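Local coordinates for cytochrome P450 RhF (Acinetobacter radioresistens, PDB 6RO8), which is the heme domain of a longer multidomain cytochrome P450, binds heme through a cysteine thiolate and probably catalyses monooxygenation, with peroxygenase activity also reported, at residues H142-R145 against E146-K150; M265-M268 against V269-E273; Q301-P304 against G305-E309; L405-E409 against Q410-Y414. All coordinates share one frame; numbering follows the deposited sequence.

Contact 1. Residues H142-R145 against E146-K150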
loop_
_atom_site.group_PDB
_atom_site.type_symbol
_atom_site.label_atom_id
_atom_site.label_comp_id
_atom_site.label_asym_id
_atom_site.label_seq_id
_atom_site.Cartn_x
_atom_site.Cartn_y
_atom_site.Cartn_z
ATOM N N HIS A 142 -18.947 -11.623 2.751
ATOM C CA HIS A 142 -20.332 -11.499 2.307
ATOM C C HIS A 142 -20.643 -10.062 1.930
ATOM O O HIS A 142 -21.293 -9.796 0.911
ATOM C CB HIS A 142 -21.293 -11.967 3.407
ATOM C CG HIS A 142 -22.748 -11.853 3.039
ATOM N ND1 HIS A 142 -23.185 -11.670 1.742
ATOM C CD2 HIS A 142 -23.864 -11.897 3.805
ATOM C CE1 HIS A 142 -24.505 -11.608 1.725
ATOM N NE2 HIS A 142 -24.942 -11.743 2.964
ATOM N N PHE A 143 -20.177 -9.118 2.753
ATOM C CA PHE A 143 -20.489 -7.709 2.539
ATOM C C PHE A 143 -19.827 -7.194 1.271
ATOM O O PHE A 143 -20.457 -6.475 0.480
ATOM C CB PHE A 143 -20.045 -6.920 3.769
ATOM C CG PHE A 143 -20.218 -5.444 3.662
ATOM C CD1 PHE A 143 -21.460 -4.868 3.756
ATOM C CD2 PHE A 143 -19.120 -4.621 3.516
ATOM C CE1 PHE A 143 -21.602 -3.493 3.680
ATOM C CE2 PHE A 143 -19.259 -3.251 3.440
ATOM C CZ PHE A 143 -20.493 -2.688 3.515
ATOM N N VAL A 144 -18.557 -7.558 1.058
ATOM C CA VAL A 144 -17.879 -7.221 -0.185
ATOM C C VAL A 144 -18.660 -7.751 -1.379
ATOM O O VAL A 144 -18.846 -7.047 -2.378
ATOM C CB VAL A 144 -16.430 -7.753 -0.177
ATOM C CG1 VAL A 144 -15.707 -7.301 -1.419
ATOM C CG2 VAL A 144 -15.674 -7.237 1.042
ATOM N N ARG A 145 -19.148 -8.990 -1.297
ATOM C CA ARG A 145 -19.806 -9.570 -2.464
ATOM C C ARG A 145 -21.112 -8.861 -2.792
ATOM O O ARG A 145 -21.446 -8.693 -3.970
ATOM C CB ARG A 145 -20.046 -11.055 -2.263
ATOM C CG ARG A 145 -20.062 -11.809 -3.577
ATOM C CD ARG A 145 -19.204 -13.044 -3.459
ATOM N NE ARG A 145 -19.272 -13.635 -2.126
ATOM C CZ ARG A 145 -18.411 -14.533 -1.652
ATOM N NH1 ARG A 145 -17.393 -14.945 -2.402
ATOM N NH2 ARG A 145 -18.569 -15.018 -0.423
ATOM N N GLU A 146 -21.867 -8.441 -1.777
ATOM C CA GLU A 146 -23.073 -7.663 -2.047
ATOM C C GLU A 146 -22.725 -6.355 -2.744
ATOM O O GLU A 146 -23.398 -5.953 -3.700
ATOM C CB GLU A 146 -23.830 -7.383 -0.749
ATOM C CG GLU A 146 -24.558 -8.574 -0.160
ATOM C CD GLU A 146 -25.764 -9.000 -0.980
ATOM O OE1 GLU A 146 -26.762 -8.237 -1.035
ATOM O OE2 GLU A 146 -25.719 -10.108 -1.564
ATOM N N LEU A 147 -21.662 -5.687 -2.290
ATOM C CA LEU A 147 -21.303 -4.396 -2.862
ATOM C C LEU A 147 -20.942 -4.538 -4.333
ATOM O O LEU A 147 -21.424 -3.776 -5.181
ATOM C CB LEU A 147 -20.138 -3.776 -2.078
ATOM C CG LEU A 147 -20.469 -3.215 -0.694
ATOM C CD1 LEU A 147 -19.262 -2.510 -0.112
ATOM C CD2 LEU A 147 -21.654 -2.268 -0.785
ATOM N N VAL A 148 -20.092 -5.514 -4.651
ATOM C CA VAL A 148 -19.619 -5.671 -6.018
ATOM C C VAL A 148 -20.759 -6.100 -6.936
ATOM O O VAL A 148 -20.815 -5.704 -8.108
ATOM C CB VAL A 148 -18.452 -6.669 -6.038
ATOM C CG1 VAL A 148 -17.964 -6.892 -7.442
ATOM C CG2 VAL A 148 -17.325 -6.169 -5.148
ATOM N N ARG A 149 -21.687 -6.911 -6.428
ATOM C CA ARG A 149 -22.824 -7.308 -7.247
ATOM C C ARG A 149 -23.670 -6.095 -7.616
ATOM O O ARG A 149 -24.143 -5.973 -8.754
ATOM C CB ARG A 149 -23.676 -8.339 -6.513
ATOM C CG ARG A 149 -24.767 -8.936 -7.395
ATOM C CD ARG A 149 -25.566 -10.012 -6.683
ATOM N NE ARG A 149 -26.494 -9.451 -5.705
ATOM C CZ ARG A 149 -26.235 -9.312 -4.409
ATOM N NH1 ARG A 149 -25.067 -9.708 -3.914
ATOM N NH2 ARG A 149 -27.154 -8.784 -3.609
ATOM N N LYS A 150 -23.879 -5.180 -6.661
ATOM C CA LYS A 150 -24.757 -4.045 -6.928
ATOM C C LYS A 150 -24.055 -2.991 -7.763
ATOM O O LYS A 150 -24.676 -2.371 -8.631
ATOM C CB LYS A 150 -25.272 -3.455 -5.616
ATOM C CG LYS A 150 -25.789 -4.515 -4.679
ATOM C CD LYS A 150 -26.369 -3.969 -3.385
ATOM C CE LYS A 150 -27.885 -3.919 -3.410
ATOM N NZ LYS A 150 -28.382 -2.943 -2.401
#

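Contact 2. Residues M265-M268 against V269-E273. With HEM (protoporphyrin IX containing Fe), chain B; HIS (histidine), chain C.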
loop_
_atom_site.group_PDB
_atom_site.type_symbol
_atom_site.label_atom_id
_atom_site.label_comp_id
_atom_site.label_asym_id
_atom_site.label_seq_id
_atom_site.Cartn_x
_atom_site.Cartn_y
_atom_site.Cartn_z
ATOM N N MET A 265 -6.026 8.009 11.822
ATOM C CA MET A 265 -5.752 8.666 10.548
ATOM C C MET A 265 -4.982 7.769 9.599
ATOM O O MET A 265 -5.315 7.690 8.412
ATOM C CB MET A 265 -4.982 9.964 10.758
ATOM C CG MET A 265 -5.210 10.935 9.630
ATOM S SD MET A 265 -4.105 12.369 9.673
ATOM C CE MET A 265 -2.562 11.608 10.078
ATOM N N ALA A 266 -3.958 7.087 10.099
ATOM C CA ALA A 266 -3.167 6.236 9.225
ATOM C C ALA A 266 -4.005 5.075 8.688
ATOM O O ALA A 266 -4.007 4.790 7.481
ATOM C CB ALA A 266 -1.936 5.731 9.979
ATOM N N ILE A 267 -4.765 4.419 9.570
ATOM C CA ILE A 267 -5.494 3.226 9.153
ATOM C C ILE A 267 -6.649 3.589 8.218
ATOM O O ILE A 267 -7.057 2.769 7.384
ATOM C CB ILE A 267 -5.959 2.406 10.380
ATOM C CG1 ILE A 267 -6.027 0.923 10.008
ATOM C CG2 ILE A 267 -7.305 2.900 10.916
ATOM C CD1 ILE A 267 -4.759 0.412 9.336
ATOM N N MET A 268 -7.158 4.825 8.299
ATOM C CA MET A 268 -8.234 5.242 7.405
ATOM C C MET A 268 -7.773 5.509 5.996
ATOM O O MET A 268 -8.615 5.826 5.148
ATOM C CB MET A 268 -8.936 6.478 7.940
ATOM C CG MET A 268 -9.891 6.125 9.037
ATOM S SD MET A 268 -10.828 7.561 9.570
ATOM C CE MET A 268 -10.826 8.542 8.089
ATOM N N VAL A 269 -6.474 5.415 5.728
ATOM C CA VAL A 269 -5.960 5.338 4.377
ATOM C C VAL A 269 -5.498 3.925 4.045
ATOM O O VAL A 269 -5.811 3.402 2.971
ATOM C CB VAL A 269 -4.821 6.364 4.181
ATOM C CG1 VAL A 269 -4.109 6.179 2.824
ATOM C CG2 VAL A 269 -5.366 7.800 4.355
ATOM N N ALA A 270 -4.787 3.283 4.979
ATOM C CA ALA A 270 -4.165 1.993 4.717
ATOM C C ALA A 270 -5.177 0.846 4.588
ATOM O O ALA A 270 -4.917 -0.113 3.853
ATOM C CB ALA A 270 -3.150 1.684 5.816
ATOM N N ALA A 271 -6.340 0.938 5.242
ATOM C CA ALA A 271 -7.317 -0.144 5.172
ATOM C C ALA A 271 -8.025 -0.236 3.825
ATOM O O ALA A 271 -8.874 -1.116 3.647
ATOM C CB ALA A 271 -8.364 0.004 6.282
ATOM N N HIS A 272 -7.709 0.630 2.865
ATOM C CA HIS A 272 -8.435 0.530 1.609
ATOM C C HIS A 272 -7.604 0.952 0.405
ATOM O O HIS A 272 -7.726 0.341 -0.662
ATOM C CB HIS A 272 -9.732 1.342 1.690
ATOM C CG HIS A 272 -9.526 2.820 1.644
ATOM N ND1 HIS A 272 -9.627 3.542 0.477
ATOM C CD2 HIS A 272 -9.229 3.711 2.618
ATOM C CE1 HIS A 272 -9.389 4.816 0.733
ATOM N NE2 HIS A 272 -9.150 4.946 2.025
ATOM N N GLU A 273 -6.749 1.965 0.557
ATOM C CA GLU A 273 -6.101 2.549 -0.616
ATOM C C GLU A 273 -5.205 1.545 -1.339
ATOM O O GLU A 273 -5.214 1.482 -2.577
ATOM C CB GLU A 273 -5.302 3.794 -0.242
ATOM C CG GLU A 273 -4.903 4.569 -1.492
ATOM C CD GLU A 273 -3.812 5.588 -1.258
ATOM O OE1 GLU A 273 -4.125 6.801 -1.281
ATOM O OE2 GLU A 273 -2.647 5.179 -1.068
HETATM C CHA HEM B . 1.507 -3.497 7.107
HETATM C CHB HEM B . 0.947 -3.628 2.274
HETATM C CHC HEM B . -3.904 -3.764 2.742
HETATM C CHD HEM B . -3.299 -3.153 7.524
HETATM C C1A HEM B . 1.795 -3.503 5.760
HETATM C C2A HEM B . 3.107 -3.428 5.143
HETATM C C3A HEM B . 2.953 -3.463 3.824
HETATM C C4A HEM B . 1.533 -3.554 3.529
HETATM C CMA HEM B . 4.106 -3.410 2.801
HETATM C CAA HEM B . 4.463 -3.339 5.881
HETATM C CBA HEM B . 5.036 -4.742 5.925
HETATM C CGA HEM B . 6.324 -4.790 6.701
HETATM O O1A HEM B . 6.789 -3.726 7.178
HETATM O O2A HEM B . 6.876 -5.907 6.839
HETATM C C1B HEM B . -0.390 -3.766 1.987
HETATM C C2B HEM B . -0.946 -4.061 0.680
HETATM C C3B HEM B . -2.295 -4.084 0.804
HETATM C C4B HEM B . -2.630 -3.813 2.196
HETATM C CMB HEM B . -0.078 -4.288 -0.587
HETATM C CAB HEM B . -3.384 -4.374 -0.256
HETATM C CBB HEM B . -3.161 -4.855 -1.479
HETATM C C1C HEM B . -4.176 -3.608 4.084
HETATM C C2C HEM B . -5.478 -3.541 4.724
HETATM C C3C HEM B . -5.276 -3.375 6.052
HETATM C C4C HEM B . -3.860 -3.334 6.285
HETATM C CMC HEM B . -6.818 -3.656 3.964
HETATM C CAC HEM B . -6.268 -3.239 7.240
HETATM C CBC HEM B . -7.592 -3.236 7.078
HETATM C C1D HEM B . -1.962 -3.165 7.836
HETATM C C2D HEM B . -1.403 -2.999 9.156
HETATM C C3D HEM B . -0.083 -3.104 9.052
HETATM C C4D HEM B . 0.253 -3.338 7.652
HETATM C CMD HEM B . -2.181 -2.743 10.465
HETATM C CAD HEM B . 0.896 -2.960 10.239
HETATM C CBD HEM B . 1.140 -4.285 10.948
HETATM C CGD HEM B . 2.412 -4.182 11.759
HETATM O O1D HEM B . 3.034 -3.099 11.753
HETATM O O2D HEM B . 2.823 -5.177 12.407
HETATM N NA HEM B . 0.865 -3.563 4.743
HETATM N NB HEM B . -1.442 -3.622 2.880
HETATM N NC HEM B . -3.220 -3.473 5.075
HETATM N ND HEM B . -0.923 -3.374 6.942
HETATM FE FE HEM B . -1.216 -3.515 4.911
HETATM N N HIS C . -0.244 2.766 4.060
HETATM C CA HIS C . 0.213 1.463 3.591
HETATM C C HIS C . -0.952 0.616 3.089
HETATM O O HIS C . -0.758 -0.564 2.765
HETATM C CB HIS C . 0.958 0.725 4.704
HETATM C CG HIS C . 0.330 0.875 6.054
HETATM N ND1 HIS C . 0.026 -0.204 6.858
HETATM C CD2 HIS C . -0.053 1.977 6.742
HETATM C CE1 HIS C . -0.517 0.228 7.984
HETATM N NE2 HIS C . -0.576 1.547 7.938
HETATM O OXT HIS C . -2.085 1.091 3.001
HETATM O O HOH W 1 -1.086 -1.216 4.888
#

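Contact 3. Residues Q301-P304 against G305-E309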
loop_
_atom_site.group_PDB
_atom_site.type_symbol
_atom_site.label_atom_id
_atom_site.label_comp_id
_atom_site.label_asym_id
_atom_site.label_seq_id
_atom_site.Cartn_x
_atom_site.Cartn_y
_atom_site.Cartn_z
ATOM N N GLN A 301 -11.558 -21.040 -10.097
ATOM C CA GLN A 301 -10.623 -21.635 -9.138
ATOM C C GLN A 301 -9.241 -20.994 -9.204
ATOM O O GLN A 301 -8.553 -20.904 -8.185
ATOM C CB GLN A 301 -10.413 -23.137 -9.374
ATOM C CG GLN A 301 -11.604 -23.955 -9.658
ATOM C CD GLN A 301 -11.848 -24.046 -11.127
ATOM O OE1 GLN A 301 -11.969 -23.027 -11.782
ATOM N NE2 GLN A 301 -11.922 -25.253 -11.657
ATOM N N LEU A 302 -8.791 -20.592 -10.395
ATOM C CA LEU A 302 -7.453 -20.024 -10.534
ATOM C C LEU A 302 -7.326 -18.614 -9.974
ATOM O O LEU A 302 -6.205 -18.107 -9.866
ATOM C CB LEU A 302 -7.032 -19.996 -12.001
ATOM C CG LEU A 302 -7.007 -21.319 -12.749
ATOM C CD1 LEU A 302 -6.462 -21.086 -14.138
ATOM C CD2 LEU A 302 -6.128 -22.253 -11.967
ATOM N N ILE A 303 -8.430 -17.964 -9.628
ATOM C CA ILE A 303 -8.360 -16.539 -9.313
ATOM C C ILE A 303 -7.465 -16.243 -8.120
ATOM O O ILE A 303 -6.611 -15.342 -8.226
ATOM C CB ILE A 303 -9.794 -15.971 -9.157
ATOM C CG1 ILE A 303 -10.452 -15.962 -10.535
ATOM C CG2 ILE A 303 -9.736 -14.568 -8.523
ATOM C CD1 ILE A 303 -11.895 -15.460 -10.568
ATOM N N PRO A 304 -7.564 -16.934 -6.976
ATOM C CA PRO A 304 -6.647 -16.607 -5.857
ATOM C C PRO A 304 -5.183 -16.687 -6.238
ATOM O O PRO A 304 -4.432 -15.739 -5.962
ATOM C CB PRO A 304 -7.017 -17.636 -4.782
ATOM C CG PRO A 304 -8.450 -18.014 -5.102
ATOM C CD PRO A 304 -8.547 -17.978 -6.604
ATOM N N GLY A 305 -4.753 -17.788 -6.870
ATOM C CA GLY A 305 -3.371 -17.899 -7.313
ATOM C C GLY A 305 -3.002 -16.840 -8.329
ATOM O O GLY A 305 -1.862 -16.363 -8.356
ATOM N N ALA A 306 -3.966 -16.438 -9.162
ATOM C CA ALA A 306 -3.766 -15.309 -10.063
ATOM C C ALA A 306 -3.606 -13.995 -9.295
ATOM O O ALA A 306 -2.755 -13.163 -9.642
ATOM C CB ALA A 306 -4.936 -15.221 -11.036
ATOM N N VAL A 307 -4.429 -13.777 -8.263
ATOM C CA VAL A 307 -4.307 -12.561 -7.465
ATOM C C VAL A 307 -2.924 -12.493 -6.833
ATOM O O VAL A 307 -2.267 -11.446 -6.846
ATOM C CB VAL A 307 -5.429 -12.491 -6.408
ATOM C CG1 VAL A 307 -5.094 -11.522 -5.287
ATOM C CG2 VAL A 307 -6.710 -12.089 -7.067
ATOM N N GLU A 308 -2.440 -13.621 -6.319
ATOM C CA GLU A 308 -1.110 -13.648 -5.725
ATOM C C GLU A 308 -0.034 -13.309 -6.756
ATOM O O GLU A 308 0.909 -12.573 -6.456
ATOM C CB GLU A 308 -0.859 -15.017 -5.096
ATOM C CG GLU A 308 -0.050 -14.976 -3.815
ATOM C CD GLU A 308 -0.670 -14.124 -2.717
ATOM O OE1 GLU A 308 0.101 -13.527 -1.944
ATOM O OE2 GLU A 308 -1.915 -14.056 -2.604
ATOM N N GLU A 309 -0.162 -13.818 -7.987
ATOM C CA GLU A 309 0.840 -13.494 -9.000
ATOM C C GLU A 309 0.762 -12.028 -9.428
ATOM O O GLU A 309 1.780 -11.440 -9.811
ATOM C CB GLU A 309 0.689 -14.434 -10.198
ATOM C CG GLU A 309 1.498 -14.047 -11.430
ATOM C CD GLU A 309 2.977 -14.304 -11.263
ATOM O OE1 GLU A 309 3.375 -14.633 -10.125
ATOM O OE2 GLU A 309 3.737 -14.185 -12.262
HETATM O O HOH W 2 -4.410 -14.571 -3.229
#

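Contact 4. Residues L405-E409 against Q410-Y414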
loop_
_atom_site.group_PDB
_atom_site.type_symbol
_atom_site.label_atom_id
_atom_site.label_comp_id
_atom_site.label_asym_id
_atom_site.label_seq_id
_atom_site.Cartn_x
_atom_site.Cartn_y
_atom_site.Cartn_z
ATOM N N LEU A 405 -14.856 -8.734 -21.315
ATOM C CA LEU A 405 -14.190 -7.543 -20.810
ATOM C C LEU A 405 -12.807 -7.385 -21.424
ATOM O O LEU A 405 -12.021 -8.335 -21.449
ATOM C CB LEU A 405 -14.058 -7.641 -19.291
ATOM C CG LEU A 405 -13.871 -6.304 -18.604
ATOM C CD1 LEU A 405 -15.148 -5.647 -18.902
ATOM C CD2 LEU A 405 -13.693 -6.478 -17.120
ATOM N N LYS A 406 -12.509 -6.177 -21.911
ATOM C CA LYS A 406 -11.187 -5.859 -22.447
ATOM C C LYS A 406 -10.814 -4.427 -22.083
ATOM O O LYS A 406 -11.683 -3.576 -21.882
ATOM C CB LYS A 406 -11.100 -6.027 -23.975
ATOM C CG LYS A 406 -12.206 -5.365 -24.812
ATOM C CD LYS A 406 -12.424 -6.151 -26.107
ATOM C CE LYS A 406 -13.573 -7.115 -25.980
ATOM N NZ LYS A 406 -13.485 -8.318 -26.838
ATOM N N LEU A 407 -9.513 -4.165 -22.008
ATOM C CA LEU A 407 -9.049 -2.801 -21.794
ATOM C C LEU A 407 -9.296 -1.963 -23.044
ATOM O O LEU A 407 -9.116 -2.437 -24.168
ATOM C CB LEU A 407 -7.558 -2.795 -21.452
ATOM C CG LEU A 407 -7.156 -3.353 -20.083
ATOM C CD1 LEU A 407 -5.661 -3.727 -20.065
ATOM C CD2 LEU A 407 -7.495 -2.362 -18.964
ATOM N N CYS A 408 -9.741 -0.723 -22.853
ATOM C CA CYS A 408 -9.705 0.223 -23.961
ATOM C C CYS A 408 -8.289 0.747 -24.178
ATOM O O CYS A 408 -7.449 0.727 -23.277
ATOM C CB CYS A 408 -10.631 1.418 -23.719
ATOM S SG CYS A 408 -12.340 1.109 -23.198
ATOM N N GLU A 409 -8.029 1.222 -25.397
ATOM C CA GLU A 409 -6.819 1.994 -25.641
ATOM C C GLU A 409 -6.861 3.243 -24.779
ATOM O O GLU A 409 -7.858 3.973 -24.783
ATOM C CB GLU A 409 -6.697 2.369 -27.114
ATOM C CG GLU A 409 -6.729 1.174 -28.036
ATOM C CD GLU A 409 -6.693 1.564 -29.499
ATOM O OE1 GLU A 409 -6.461 2.758 -29.791
ATOM O OE2 GLU A 409 -6.920 0.682 -30.357
ATOM N N GLN A 410 -5.801 3.469 -24.010
ATOM C CA GLN A 410 -5.782 4.598 -23.098
ATOM C C GLN A 410 -4.349 4.846 -22.663
ATOM O O GLN A 410 -3.512 3.940 -22.686
ATOM C CB GLN A 410 -6.673 4.353 -21.875
ATOM C CG GLN A 410 -6.161 3.237 -20.964
ATOM C CD GLN A 410 -7.268 2.544 -20.184
ATOM O OE1 GLN A 410 -7.743 3.058 -19.166
ATOM N NE2 GLN A 410 -7.674 1.364 -20.652
ATOM N N GLU A 411 -4.074 6.092 -22.295
ATOM C CA GLU A 411 -2.874 6.402 -21.540
ATOM C C GLU A 411 -3.149 6.155 -20.066
ATOM O O GLU A 411 -4.215 6.511 -19.554
ATOM C CB GLU A 411 -2.459 7.855 -21.761
ATOM C CG GLU A 411 -2.113 8.180 -23.206
ATOM C CD GLU A 411 -0.616 8.277 -23.441
ATOM O OE1 GLU A 411 -0.027 9.320 -23.085
ATOM O OE2 GLU A 411 -0.029 7.309 -23.977
ATOM N N PHE A 412 -2.201 5.518 -19.389
ATOM C CA PHE A 412 -2.304 5.285 -17.952
ATOM C C PHE A 412 -1.430 6.283 -17.207
ATOM O O PHE A 412 -0.261 6.471 -17.552
ATOM C CB PHE A 412 -1.895 3.858 -17.587
ATOM C CG PHE A 412 -2.845 2.825 -18.089
ATOM C CD1 PHE A 412 -4.017 2.555 -17.403
ATOM C CD2 PHE A 412 -2.580 2.139 -19.259
ATOM C CE1 PHE A 412 -4.899 1.613 -17.863
ATOM C CE2 PHE A 412 -3.459 1.203 -19.727
ATOM C CZ PHE A 412 -4.618 0.929 -19.023
ATOM N N THR A 413 -1.996 6.912 -16.189
ATOM C CA THR A 413 -1.267 7.863 -15.368
ATOM C C THR A 413 -1.164 7.333 -13.940
ATOM O O THR A 413 -2.015 6.555 -13.487
ATOM C CB THR A 413 -1.939 9.255 -15.427
ATOM O OG1 THR A 413 -3.198 9.238 -14.744
ATOM C CG2 THR A 413 -2.179 9.651 -16.872
ATOM N N TYR A 414 -0.093 7.726 -13.246
ATOM C CA TYR A 414 0.163 7.296 -11.874
ATOM C C TYR A 414 0.487 8.504 -11.019
ATOM O O TYR A 414 1.329 9.331 -11.393
ATOM C CB TYR A 414 1.307 6.265 -11.794
ATOM C CG TYR A 414 1.030 5.047 -12.643
ATOM C CD1 TYR A 414 1.353 5.038 -13.998
ATOM C CD2 TYR A 414 0.406 3.928 -12.110
ATOM C CE1 TYR A 414 1.084 3.954 -14.793
ATOM C CE2 TYR A 414 0.127 2.827 -12.907
ATOM C CZ TYR A 414 0.466 2.846 -14.253
ATOM O OH TYR A 414 0.196 1.769 -15.069
#

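Contact 1. Residues H142-R145 against E146-K150
The carbonyls of His142, Phe143, Val144 and Arg145 accept the backbone N-H groups of Glu146, Leu147, Val148 and Arg149 in turn, four i-to-i+4 bonds with N-to-O distances of 3.0 to 3.1 Å that define about two turns of unbroken alpha-helix. On one flank, Phe143 CE2 lies 3.6 Å from Leu147 CD1, while CG of Leu147 sits over one face of the Phe143 ring, displaced toward its rim. This pair and the neighbouring Val144 and Val148 belong to the inner face of helix 134-155 of the P450 fold: the two valines rest on helices 170-179 and 384-401, Leu147 meets Ile171 and Val175, and Phe143 stacks with His178. On the polar flank, His142 and Glu146 run side by side, with CE1 of His142 3.6 Å from Glu146 CG and the imidazole and carboxylate planes 69° apart. The Glu146 chain folds back at CG (chi2 -70°), which brings its carboxylate into a salt bridge with Arg149. There NH2 of Arg149 reaches Glu146 OE1 at 2.7 Å, nearly straight at 170°; OE1 lies in the guanidinium plane, but NH2 meets it from above the carboxylate plane.

Contact 2. Residues M265-M268 against V269-E273
Ala266 and Ile267, bonded to Val269, Ala270 and Ala271, lead into the distorted centre of the P450 I-helix, where the sequence Ala270-Ala271-His272-Glu273-Thr274 matches the family's distal motif (Ala/Gly)-Gly-x-(Asp/Glu)-Thr, with alanine in the glycine place. The irregularity begins at Val269, whose N misses Met265 O and bonds to Ala266 O instead. Two donors thus share Ala266 O: Ala270 N at 3.0 Å in the carbonyl plane, and Val269 N at 3.1 Å from well above it. Ala271 N bonds to Ile267 O, but His272 N then misses Met268 O, 5.8 Å away. His272 stands at the N-cap of helix 273-288, its CG set between its own backbone N and carbonyl carbon (chi1 73°). That torsion folds the imidazole back over the interruption, so that NE2 is 3.3 Å from Met268 O, the oxygen lying at the ring's edge near its plane. The backbone resumes with Glu273 N on Val269 O.

Ile267 CD1 packs 4.1 Å from Ala270 CB. Ala271 CB lies 3.4 Å from the heme vinyl carbon CBC, and Ala271 O 3.3 Å from the heme methyl CMC. A water coordinates the iron at 2.3 Å (its O to FE), across the porphyrin from the axial Cys381. Alanine methyls, the Ile267 chain and a local break in the helix thus border the distal pocket, leaving carbonyls beside the porphyrin; this is consistent with the role of the I-helix kink in accommodating iron-bound ligands in other P450s.

Contact 3. Residues Q301-P304 against G305-E309
Ile303 and Val307 carry the tight side of this helical turn: their CG2 methyls meet at 4.2 Å, the two branches crossing obliquely one turn apart. Beneath them Val307 N bonds to Ile303 O, and Ala306 N to Leu302 O at 2.9 Å. The methyl of Ala306 fits close to the backbone, with CB 3.3 Å from Ile303 O. The looser side is confined to the exposed ring of Pro304, whose nitrogen has no hydrogen to give, and a water. Pro304 O is gripped twice, by Glu308 N at 2.9 Å (161°) and by this water at 3.0 Å, which bridges Pro304 O and Glu308 OE2. The two glutamates that follow are buried and bonded. Glu308 OE1 takes a hydrogen bond from His371 and a salt bridge from Arg388. Glu309 opens the P450 ExxR motif: OE2 forms salt bridges to Arg312, three residues on, and to Arg365, consistent with the Glu-Arg-Arg triad that in P450s ties the K helix to the region before the heme cysteine. Ile303 and Val307 lean on helix 384-401, whereas Leu302, Ile303 and Ala306 pack on Ile296 of helix 290-298.

Contact 4. Residues L405-E409 against Q410-Y414
Gln410 reaches back to Cys408, placing NE2 2.7 Å from Cys408 O in a bent hydrogen bond (146° at the hydrogen). The donor is tilted 31° from the carbonyl plane, and the acceptor in turn lies out of the Gln410 amide plane. This reach depends on chi1, which at 67° swings CG in between N and C, with the chain extended beyond it. The amide is held at both ends, because OE1 accepts Trp427 N of the adjacent strand. Leu407 crosses the glutamine at about a right angle, its CD2 4.1 Å from Gln410 NE2. Past Glu411, Phe412 turns its ring back toward the first segment. Leu407 CD2 meets the ring edge at CZ, 4.4 Å away, while Gln410 CG lies over one face, displaced toward the rim, 3.4 Å above the plane; Lys284 adds a cation-pi contact. Backbone pairing links Cys408 with Trp427 and Thr413 with Glu424, four residues intervening on one side and two on the other: an irregular loop continuing from edge strand 406-407 of the three-stranded antiparallel sheet 160-162, 427-429, 406-407 in the P450 fold.

In the fold
Contact 2 is the buried one, about 9 Å from the chain centre, and the one that touches the heme; contacts 1 and 3 are partly buried, and contact 4 lies at the surface. None touches another: nearest atoms stay about 10 Å or more apart. Contacts 1 and 3 are linked through helix 384-401, which receives the valines of the first and Ile303 and Val307 of the second. Helix 170-179 similarly borders contacts 1 and 2. Regular helical bonding runs through contacts 1 and 3, is interrupted in contact 2, and is replaced in contact 4 by a hydrogen bond from a side-chain amide. Carboxylate bonds are local in contact 1; in contact 3 they also reach helix 384-401 and residues such as His371 and Arg365.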